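Long-range contacts in 432aa long hypothetical deoxyribodipyrimidine photolyase (Sulfolobus tokodaii, PDB 2E0I), which probably repairs ultraviolet-damaged DNA by splitting pyrimidine dimers with light, carrying two bound flavin-adenine dinucleotides, the second probably serving as a light-harvesting cofactor: residues A[13-18]-A[226-231]; A[71-76]-A[166-171]. One frame throughout, in Å; residues are numbered along the deposited sequence.

Interaction 1 (A[13-18]-A[226-231])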
loop_
_atom_site.group_PDB
_atom_site.type_symbol
_atom_site.label_atom_id
_atom_site.label_comp_id
_atom_site.label_asym_id
_atom_site.label_seq_id
_atom_site.Cartn_x
_atom_site.Cartn_y
_atom_site.Cartn_z
ATOM N N LEU A 13 2.430 -16.145 -10.973
ATOM C CA LEU A 13 3.386 -17.113 -11.504
ATOM C C LEU A 13 4.127 -16.538 -12.708
ATOM O O LEU A 13 5.117 -17.101 -13.158
ATOM C CB LEU A 13 2.674 -18.391 -11.915
ATOM C CG LEU A 13 1.888 -19.144 -10.845
ATOM C CD1 LEU A 13 1.436 -20.480 -11.428
ATOM C CD2 LEU A 13 2.753 -19.366 -9.611
ATOM N N GLU A 14 3.640 -15.408 -13.217
ATOM C CA GLU A 14 4.232 -14.730 -14.369
ATOM C C GLU A 14 5.204 -13.648 -13.941
ATOM O O GLU A 14 4.930 -12.885 -13.028
ATOM C CB GLU A 14 3.141 -14.076 -15.213
ATOM C CG GLU A 14 2.216 -15.039 -15.950
ATOM C CD GLU A 14 2.905 -15.769 -17.102
ATOM O OE1 GLU A 14 3.857 -15.209 -17.698
ATOM O OE2 GLU A 14 2.480 -16.899 -17.424
ATOM N N ASP A 15 6.333 -13.573 -14.624
ATOM C CA ASP A 15 7.366 -12.581 -14.333
ATOM C C ASP A 15 7.646 -12.430 -12.850
ATOM O O ASP A 15 7.579 -11.344 -12.288
ATOM C CB ASP A 15 7.012 -11.211 -14.942
ATOM C CG ASP A 15 8.197 -10.224 -14.905
ATOM O OD1 ASP A 15 9.345 -10.621 -15.234
ATOM O OD2 ASP A 15 7.985 -9.042 -14.554
ATOM N N ASN A 16 7.962 -13.543 -12.213
ATOM C CA ASN A 16 8.292 -13.529 -10.803
ATOM C C ASN A 16 9.755 -13.940 -10.765
ATOM O O ASN A 16 10.083 -15.110 -10.958
ATOM C CB ASN A 16 7.424 -14.529 -10.048
ATOM C CG ASN A 16 7.677 -14.502 -8.558
ATOM O OD1 ASN A 16 6.738 -14.536 -7.763
ATOM N ND2 ASN A 16 8.950 -14.453 -8.167
ATOM N N THR A 17 10.624 -12.960 -10.524
ATOM C CA THR A 17 12.070 -13.168 -10.502
ATOM C C THR A 17 12.546 -14.385 -9.715
ATOM O O THR A 17 13.084 -15.340 -10.279
ATOM C CB THR A 17 12.793 -11.924 -9.963
ATOM O OG1 THR A 17 12.299 -10.756 -10.636
ATOM C CG2 THR A 17 14.294 -12.040 -10.210
ATOM N N GLY A 18 12.347 -14.351 -8.407
ATOM C CA GLY A 18 12.785 -15.458 -7.592
ATOM C C GLY A 18 12.195 -16.770 -8.045
ATOM O O GLY A 18 12.881 -17.790 -8.092
ATOM N N SER A 226 3.380 -7.820 -12.179
ATOM C CA SER A 226 4.658 -7.233 -11.808
ATOM C C SER A 226 4.796 -5.765 -12.190
ATOM O O SER A 226 4.154 -5.275 -13.114
ATOM C CB SER A 226 5.808 -8.010 -12.424
ATOM O OG SER A 226 6.143 -7.460 -13.676
ATOM N N MET A 227 5.655 -5.081 -11.447
ATOM C CA MET A 227 5.963 -3.666 -11.627
ATOM C C MET A 227 6.413 -3.450 -13.070
ATOM O O MET A 227 6.093 -2.439 -13.707
ATOM C CB MET A 227 7.096 -3.309 -10.665
ATOM C CG MET A 227 7.131 -1.878 -10.206
ATOM S SD MET A 227 5.672 -1.397 -9.287
ATOM C CE MET A 227 5.872 0.392 -9.447
ATOM N N ARG A 228 7.161 -4.433 -13.566
ATOM C CA ARG A 228 7.691 -4.438 -14.915
ATOM C C ARG A 228 6.578 -4.601 -15.953
ATOM O O ARG A 228 6.637 -4.011 -17.036
ATOM C CB ARG A 228 8.717 -5.561 -15.042
ATOM C CG ARG A 228 9.993 -5.297 -14.251
ATOM C CD ARG A 228 10.917 -6.490 -14.288
ATOM N NE ARG A 228 10.298 -7.655 -13.664
ATOM C CZ ARG A 228 10.137 -7.801 -12.351
ATOM N NH1 ARG A 228 10.558 -6.847 -11.529
ATOM N NH2 ARG A 228 9.559 -8.899 -11.862
ATOM N N GLU A 229 5.566 -5.400 -15.625
ATOM C CA GLU A 229 4.456 -5.605 -16.538
ATOM C C GLU A 229 3.629 -4.328 -16.645
ATOM O O GLU A 229 3.273 -3.904 -17.739
ATOM C CB GLU A 229 3.575 -6.762 -16.065
ATOM C CG GLU A 229 4.252 -8.117 -16.173
ATOM C CD GLU A 229 3.318 -9.301 -15.876
ATOM O OE1 GLU A 229 2.890 -9.472 -14.704
ATOM O OE2 GLU A 229 3.022 -10.064 -16.831
ATOM N N ALA A 230 3.326 -3.716 -15.506
ATOM C CA ALA A 230 2.539 -2.489 -15.495
ATOM C C ALA A 230 3.272 -1.471 -16.336
ATOM O O ALA A 230 2.672 -0.739 -17.131
ATOM C CB ALA A 230 2.396 -1.963 -14.079
ATOM N N TYR A 231 4.588 -1.441 -16.154
ATOM C CA TYR A 231 5.431 -0.504 -16.866
ATOM C C TYR A 231 5.384 -0.655 -18.376
ATOM O O TYR A 231 5.127 0.300 -19.084
ATOM C CB TYR A 231 6.879 -0.627 -16.393
ATOM C CG TYR A 231 7.824 0.230 -17.197
ATOM C CD1 TYR A 231 7.940 1.599 -16.957
ATOM C CD2 TYR A 231 8.570 -0.326 -18.232
ATOM C CE1 TYR A 231 8.780 2.386 -17.732
ATOM C CE2 TYR A 231 9.405 0.445 -19.012
ATOM C CZ TYR A 231 9.510 1.794 -18.760
ATOM O OH TYR A 231 10.367 2.525 -19.540
#
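A capping box at the start of helix 227-233, formed by Ser-226 and Glu-229, is where Asp-15 plugs in from the loop that leads into helix 17-25. The box is reciprocal: Glu-229 N donates to Ser-226 OG, and Ser-226 N donates to Glu-229 OE1 in a nearly straight bond of 174°. With its oxygen taken by the cap, the Ser-226 hydroxyl spends its proton on Asp-15, OG to OD2 2.6 Å, using the anti lone pair of the carboxylate. Asp-15 reaches this spot because its CG stands anti to the backbone N (chi1 -168°). The same OD2 forms a salt bridge with Arg-228 NE at 2.8 Å, though the hydrogen bond within it is bent and weak. The carboxylate and guanidinium planes are turned 71° apart, so the two groups do not pair flat, and Arg-228 NH2 makes a further weak bond to Asp-15 O at 3.2 Å. Thr-17 OG1 lies over one face of the guanidinium, 3.5 Å from Arg-228 NH2. An alanine at Asp-15 would take away the carboxylate, and would probably leave the Ser-226 hydroxyl without its acceptor across the contact and the Arg-228 charge less well balanced. Asp-126 supplies another carboxylate, taking a salt bridge from Arg-228 NH2 and a hydrogen bond with Thr-17, while Glu-229 OE2 pairs with Arg-189. Behind the contact, Met-227 and Ala-230 pack on Leu-244 of helix 238-256, and from 13-18, Leu-13 packs against helix 48-66 and Phe-7 of strand 2-7.

Interaction 2 (A[71-76]-A[166-171]); sequences RLNVFF and DSSMNV
Arg-71 reaches across to the loop 166-171 with an extended chain. From CB, CG sits between the backbone N and the carbonyl carbon (chi1 75°), and the chain is extended from CG to NE. At the tip NH1 donates to Met-169 O at 3.1 Å and NH2 to Ser-168 O at 3.2 Å, each from above the carbonyl plane, so one guanidinium grips two successive carbonyls. Asn-73 OD1 lies over one of its faces, toward the rim. Met-169 O also accepts from Val-74 N, which comes from the opposite face of its plane, at 2.9 Å. The return bond from Met-169 N to Val-74 O, 3.0 Å, completes a single antiparallel, hydrogen-bonded bridge. Ser-168 CB touches Phe-75 CZ at 3.6 Å, Met-169 CE rests on Phe-76 CB, and Leu-72 CD2 meets Val-171 CG1 at 3.6 Å, the two side chains crossing at about a right angle. Strand 73-76 is one of the two outermost strands of the parallel sheet: it bonds along one side to strand 28-35, and the loop crosses its other edge, bridging at Val-74, with Val-171 reaching on to Leu-59 and Asp-62 of helix 48-66.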
loop_
_atom_site.group_PDB
_atom_site.type_symbol
_atom_site.label_atom_id
_atom_site.label_comp_id
_atom_site.label_asym_id
_atom_site.label_seq_id
_atom_site.Cartn_x
_atom_site.Cartn_y
_atom_site.Cartn_z
ATOM N N ARG A 71 -0.274 -27.239 -6.341
ATOM C CA ARG A 71 -1.204 -26.465 -5.530
ATOM C C ARG A 71 -0.379 -25.711 -4.521
ATOM O O ARG A 71 0.773 -26.053 -4.259
ATOM C CB ARG A 71 -2.216 -27.352 -4.785
ATOM C CG ARG A 71 -1.646 -28.102 -3.590
ATOM C CD ARG A 71 -2.739 -28.827 -2.807
ATOM N NE ARG A 71 -2.208 -29.669 -1.723
ATOM C CZ ARG A 71 -1.686 -29.209 -0.590
ATOM N NH1 ARG A 71 -1.614 -27.907 -0.365
ATOM N NH2 ARG A 71 -1.230 -30.047 0.323
ATOM N N LEU A 72 -0.978 -24.678 -3.956
ATOM C CA LEU A 72 -0.301 -23.873 -2.966
ATOM C C LEU A 72 -0.182 -24.674 -1.661
ATOM O O LEU A 72 -1.171 -25.201 -1.144
ATOM C CB LEU A 72 -1.087 -22.582 -2.739
ATOM C CG LEU A 72 -0.365 -21.543 -1.894
ATOM C CD1 LEU A 72 0.981 -21.228 -2.541
ATOM C CD2 LEU A 72 -1.229 -20.292 -1.773
ATOM N N ASN A 73 1.043 -24.774 -1.152
ATOM C CA ASN A 73 1.331 -25.487 0.084
ATOM C C ASN A 73 1.355 -24.469 1.213
ATOM O O ASN A 73 2.282 -23.660 1.303
ATOM C CB ASN A 73 2.690 -26.175 -0.029
ATOM C CG ASN A 73 2.691 -27.298 -1.054
ATOM O OD1 ASN A 73 2.280 -28.426 -0.766
ATOM N ND2 ASN A 73 3.138 -26.989 -2.262
ATOM N N VAL A 74 0.343 -24.515 2.076
ATOM C CA VAL A 74 0.241 -23.553 3.169
ATOM C C VAL A 74 0.697 -24.058 4.534
ATOM O O VAL A 74 0.428 -25.195 4.917
ATOM C CB VAL A 74 -1.204 -23.031 3.297
ATOM C CG1 VAL A 74 -1.289 -21.995 4.402
ATOM C CG2 VAL A 74 -1.657 -22.443 1.967
ATOM N N PHE A 75 1.386 -23.185 5.262
ATOM C CA PHE A 75 1.897 -23.479 6.596
ATOM C C PHE A 75 1.510 -22.340 7.516
ATOM O O PHE A 75 1.160 -21.260 7.047
ATOM C CB PHE A 75 3.414 -23.605 6.554
ATOM C CG PHE A 75 3.897 -24.785 5.768
ATOM C CD1 PHE A 75 4.031 -26.030 6.379
ATOM C CD2 PHE A 75 4.186 -24.667 4.406
ATOM C CE1 PHE A 75 4.444 -27.146 5.648
ATOM C CE2 PHE A 75 4.602 -25.774 3.658
ATOM C CZ PHE A 75 4.731 -27.021 4.283
ATOM N N PHE A 76 1.580 -22.565 8.820
ATOM C CA PHE A 76 1.217 -21.519 9.765
ATOM C C PHE A 76 2.294 -21.339 10.817
ATOM O O PHE A 76 2.884 -22.318 11.280
ATOM C CB PHE A 76 -0.121 -21.854 10.438
ATOM C CG PHE A 76 -0.585 -20.812 11.408
ATOM C CD1 PHE A 76 -1.158 -19.625 10.956
ATOM C CD2 PHE A 76 -0.403 -20.995 12.781
ATOM C CE1 PHE A 76 -1.544 -18.629 11.857
ATOM C CE2 PHE A 76 -0.782 -20.011 13.688
ATOM C CZ PHE A 76 -1.355 -18.821 13.224
ATOM N N ASP A 166 2.441 -33.346 0.628
ATOM C CA ASP A 166 1.194 -33.860 1.161
ATOM C C ASP A 166 0.851 -33.350 2.554
ATOM O O ASP A 166 -0.306 -33.039 2.825
ATOM C CB ASP A 166 1.217 -35.387 1.152
ATOM C CG ASP A 166 1.017 -35.960 -0.242
ATOM O OD1 ASP A 166 0.929 -37.203 -0.370
ATOM O OD2 ASP A 166 0.943 -35.167 -1.210
ATOM N N SER A 167 1.850 -33.250 3.427
ATOM C CA SER A 167 1.613 -32.777 4.787
ATOM C C SER A 167 0.902 -31.410 4.851
ATOM O O SER A 167 -0.148 -31.285 5.486
ATOM C CB SER A 167 2.941 -32.710 5.573
ATOM O OG SER A 167 3.768 -31.619 5.173
ATOM N N SER A 168 1.471 -30.407 4.181
ATOM C CA SER A 168 0.947 -29.039 4.178
ATOM C C SER A 168 -0.560 -28.895 4.042
ATOM O O SER A 168 -1.230 -29.743 3.466
ATOM C CB SER A 168 1.599 -28.231 3.057
ATOM O OG SER A 168 1.037 -28.572 1.796
ATOM N N MET A 169 -1.077 -27.798 4.581
ATOM C CA MET A 169 -2.493 -27.489 4.493
ATOM C C MET A 169 -2.673 -26.816 3.137
ATOM O O MET A 169 -1.696 -26.550 2.428
ATOM C CB MET A 169 -2.903 -26.492 5.580
ATOM C CG MET A 169 -2.645 -26.932 6.999
ATOM S SD MET A 169 -3.111 -25.665 8.190
ATOM C CE MET A 169 -1.513 -24.787 8.422
ATOM N N ASN A 170 -3.919 -26.526 2.783
ATOM C CA ASN A 170 -4.205 -25.861 1.522
ATOM C C ASN A 170 -4.917 -24.535 1.783
ATOM O O ASN A 170 -5.333 -24.263 2.905
ATOM C CB ASN A 170 -5.045 -26.773 0.640
ATOM C CG ASN A 170 -6.152 -27.438 1.398
ATOM O OD1 ASN A 170 -7.044 -26.770 1.929
ATOM N ND2 ASN A 170 -6.108 -28.765 1.466
ATOM N N VAL A 171 -5.046 -23.708 0.750
ATOM C CA VAL A 171 -5.676 -22.400 0.887
ATOM C C VAL A 171 -6.951 -22.342 1.716
ATOM O O VAL A 171 -7.259 -21.299 2.297
ATOM C CB VAL A 171 -5.951 -21.794 -0.475
ATOM C CG1 VAL A 171 -4.658 -21.320 -1.070
ATOM C CG2 VAL A 171 -6.597 -22.817 -1.375
#

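Overall arrangement
From the N terminus, strand 2-7 leads into the loop at 13-18, which opens the long excursion that interaction 1 closes 208 residues later at the start of helix 227-233. Interaction 2 falls wholly within that excursion: strand 73-76 is met again by 166-171, in the connection between helices 140-147 and 189-196, so the smaller loop lies inside the larger. The centres of interactions 1 and 2 are about 24 Å apart, without touching. Interaction 1 ties the parallel-sheet domain to the helical part of the chain, with a bound FAD about 12 Å from the Ser-226 side chain; interaction 2 fastens the interdomain connection to the sheet's edge, with a FAD about 7 Å from the Phe-76 side chain.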